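Local coordinates for beta-ketoacyl-[acyl-carrier-protein] synthase FabY (PDB 4CW4) that condenses acetyl-CoA with malonyl-ACP to form beta-acetoacetyl-ACP, the primer that starts fatty acid synthesis, at residues N312-I317 against L363-S367. Sequence-based numbering, arbitrary orientation. Where two conformers were deposited one is given.
Sequences NSEAPI and LAESS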
ATOM      1  N   ASN A 312     -11.135   3.604  -3.344  1.00  9.81           N
ATOM      2  CA  ASN A 312     -10.615   2.638  -2.384  1.00  9.66           C
ATOM      3  C   ASN A 312     -11.707   1.623  -2.078  1.00  9.41           C
ATOM      4  O   ASN A 312     -12.893   1.845  -2.362  1.00 10.04           O
ATOM      5  CB  ASN A 312     -10.190   3.337  -1.087  1.00 10.31           C
ATOM      6  CG  ASN A 312      -8.818   3.973  -1.167  1.00 11.12           C
ATOM      7  OD1 ASN A 312      -8.682   5.199  -1.173  1.00 12.25           O
ATOM      8  ND2 ASN A 312      -7.793   3.146  -1.222  1.00 11.27           N
ATOM      9  N   SER A 313     -11.302   0.509  -1.476  1.00  9.10           N
ATOM     10  CA  SER A 313     -12.228  -0.496  -1.024  1.00  9.28           C
ATOM     11  C   SER A 313     -11.691  -1.123   0.250  1.00  9.36           C
ATOM     12  O   SER A 313     -10.569  -1.625   0.261  1.00  9.92           O
ATOM     13  CB  SER A 313     -12.398  -1.589  -2.057  1.00 10.82           C
ATOM     14  OG  SER A 313     -13.402  -2.478  -1.594  1.00 11.52           O
ATOM     15  N   GLU A 314     -12.476  -1.067   1.306  1.00  8.78           N
ATOM     16  CA  GLU A 314     -12.097  -1.634   2.588  1.00  9.50           C
ATOM     17  C   GLU A 314     -13.287  -2.378   3.181  1.00  8.46           C
ATOM     18  O   GLU A 314     -14.386  -1.841   3.278  1.00  8.44           O
ATOM     19  CB  GLU A 314     -11.617  -0.553   3.561  1.00 11.26           C
ATOM     20  CG  GLU A 314     -10.796  -1.103   4.718  1.00 12.56           C
ATOM     21  CD  GLU A 314      -9.307  -1.015   4.489  1.00 11.50           C
ATOM     22  OE1 GLU A 314      -8.795   0.071   4.155  1.00 10.94           O
ATOM     23  OE2 GLU A 314      -8.621  -2.029   4.697  1.00 12.15           O
ATOM     24  N   ALA A 315     -13.042  -3.622   3.589  1.00 10.26           N
ATOM     25  CA  ALA A 315     -14.039  -4.469   4.212  1.00  9.48           C
ATOM     26  C   ALA A 315     -13.404  -5.078   5.467  1.00  9.86           C
ATOM     27  O   ALA A 315     -12.966  -6.222   5.476  1.00 11.10           O
ATOM     28  CB  ALA A 315     -14.504  -5.571   3.238  1.00 10.91           C
ATOM     29  N   PRO A 316     -13.325  -4.282   6.542  1.00 10.48           N
ATOM     30  CA  PRO A 316     -12.575  -4.662   7.732  1.00 11.11           C
ATOM     31  C   PRO A 316     -13.438  -5.170   8.881  1.00 11.50           C
ATOM     32  O   PRO A 316     -12.913  -5.274   9.987  1.00 11.87           O
ATOM     33  CB  PRO A 316     -11.952  -3.341   8.128  1.00 12.08           C
ATOM     34  CG  PRO A 316     -13.076  -2.359   7.851  1.00 11.88           C
ATOM     35  CD  PRO A 316     -13.792  -2.886   6.625  1.00 11.16           C
ATOM     36  N   ILE A 317     -14.708  -5.494   8.642  1.00 10.56           N
ATOM     37  CA  ILE A 317     -15.579  -5.937   9.717  1.00 10.41           C
ATOM     38  C   ILE A 317     -15.321  -7.433   9.957  1.00 10.53           C
ATOM     39  O   ILE A 317     -16.043  -8.297   9.467  1.00 11.95           O
ATOM     40  CB  ILE A 317     -17.058  -5.635   9.461  1.00 11.84           C
ATOM     41  CG1 ILE A 317     -17.254  -4.149   9.095  1.00 11.29           C
ATOM     42  CG2 ILE A 317     -17.858  -5.991  10.693  1.00 13.23           C
ATOM     43  CD1 ILE A 317     -18.656  -3.816   8.624  1.00 12.17           C
ATOM     44  N   LEU A 363     -15.726   1.145  13.267  0.50 10.15           N
ATOM     45  CA  LEU A 363     -15.208   0.529  12.065  0.50 10.18           C
ATOM     46  C   LEU A 363     -16.325   0.342  11.036  0.50  9.18           C
ATOM     47  O   LEU A 363     -17.444  -0.010  11.391  0.50  8.63           O
ATOM     48  CB  LEU A 363     -14.612  -0.817  12.454  0.50 12.01           C
ATOM     49  CG  LEU A 363     -13.793  -1.564  11.430  0.50 12.47           C
ATOM     50  CD1 LEU A 363     -12.553  -0.785  11.073  0.50 13.28           C
ATOM     51  CD2 LEU A 363     -13.431  -2.915  11.993  0.50 12.01           C
ATOM     52  N   ALA A 364     -16.014   0.558   9.759  1.00  8.96           N
ATOM     53  CA  ALA A 364     -16.991   0.466   8.691  1.00  9.19           C
ATOM     54  C   ALA A 364     -16.375  -0.094   7.414  1.00  8.94           C
ATOM     55  O   ALA A 364     -15.161  -0.048   7.215  1.00  9.79           O
ATOM     56  CB  ALA A 364     -17.585   1.819   8.407  1.00  9.22           C
ATOM     57  N   GLU A 365     -17.246  -0.580   6.541  1.00  9.93           N
ATOM     58  CA  GLU A 365     -16.849  -1.008   5.201  1.00  9.64           C
ATOM     59  C   GLU A 365     -17.406  -0.055   4.148  1.00  8.97           C
ATOM     60  O   GLU A 365     -18.535   0.423   4.242  1.00 10.26           O
ATOM     61  CB  GLU A 365     -17.365  -2.420   4.923  1.00  8.97           C
ATOM     62  CG  GLU A 365     -18.878  -2.575   4.964  1.00  9.77           C
ATOM     63  CD  GLU A 365     -19.370  -4.010   4.818  1.00 10.36           C
ATOM     64  OE1 GLU A 365     -18.548  -4.961   4.753  1.00 11.16           O
ATOM     65  OE2 GLU A 365     -20.598  -4.190   4.790  1.00 10.38           O
ATOM     66  N   SER A 366     -16.607   0.201   3.119  1.00  8.13           N
ATOM     67  CA  SER A 366     -17.016   1.081   2.030  1.00  7.66           C
ATOM     68  C   SER A 366     -16.126   0.876   0.843  1.00  7.58           C
ATOM     69  O   SER A 366     -14.921   0.655   0.995  1.00  8.65           O
ATOM     70  CB  SER A 366     -16.893   2.540   2.442  1.00  9.38           C
ATOM     71  OG  SER A 366     -17.383   3.400   1.413  1.00  8.48           O
ATOM     72  N   SER A 367     -16.708   0.956  -0.345  1.00  8.35           N
ATOM     73  CA  SER A 367     -15.915   1.091  -1.562  1.00  8.97           C
ATOM     74  C   SER A 367     -16.524   2.212  -2.364  1.00  8.21           C
ATOM     75  O   SER A 367     -17.728   2.236  -2.597  1.00  9.40           O
ATOM     76  CB  SER A 367     -15.864  -0.188  -2.397  1.00 10.98           C
ATOM     77  OG  SER A 367     -15.024   0.012  -3.528  1.00 11.64           O
TER
HETATM   78  O   HOH W   1     -16.262  -5.733   6.176  1.00 10.55           O
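Asn312 meets segment 363-367 through its backbone. Its O accepts a hydrogen bond from Ser367 OG (3.0 Å), and Ser367 CA also approaches this O at 3.2 Å in a CA-H...O contact. Ser313 and Ser367 form an antiparallel non-hydrogen-bonded pair, with their CA atoms 4.0 Å apart. Their side chains share the sheet face that packs on helix 190-204. Glu314 and Ser366 form the next pair, a hydrogen-bonded one. Glu314 N donates to Ser366 O and Ser366 N donates to Glu314 O, each at 3.0 Å. The Glu314 carboxylate turns away to the backbone N atoms of Ile229, Met230 and Ala480. Beyond Glu314 the ladder ends, though Ala315 CA still lies 4.0 Å from Glu365 CB. The chains part after Ala315, and Ile317 CA is 6.6 Å from Ala364 CA. Pro316 fills the gap, its CG lying 3.6 Å from Leu363 CD1 and 3.2 Å from Ala364 O. At Ile317 a water bridges the segments: it accepts from Ile317 N (2.9 Å) and donates to Glu365 OE1 (2.8 Å). Glu365 also forms a salt bridge with Arg190, and its OE2 bonds to Tyr98 OH. The pairing joins strands 307-314 and 366-374 in the central mixed sheet of the N-terminal half of the thiolase fold. This part of the sheet lies near the ketosynthase active site: the side chain of Glu314 is about 7 Å from that of Cys286, the inferred nucleophile, and that of Ala364 about 6 Å from that of His477, a predicted catalytic histidine.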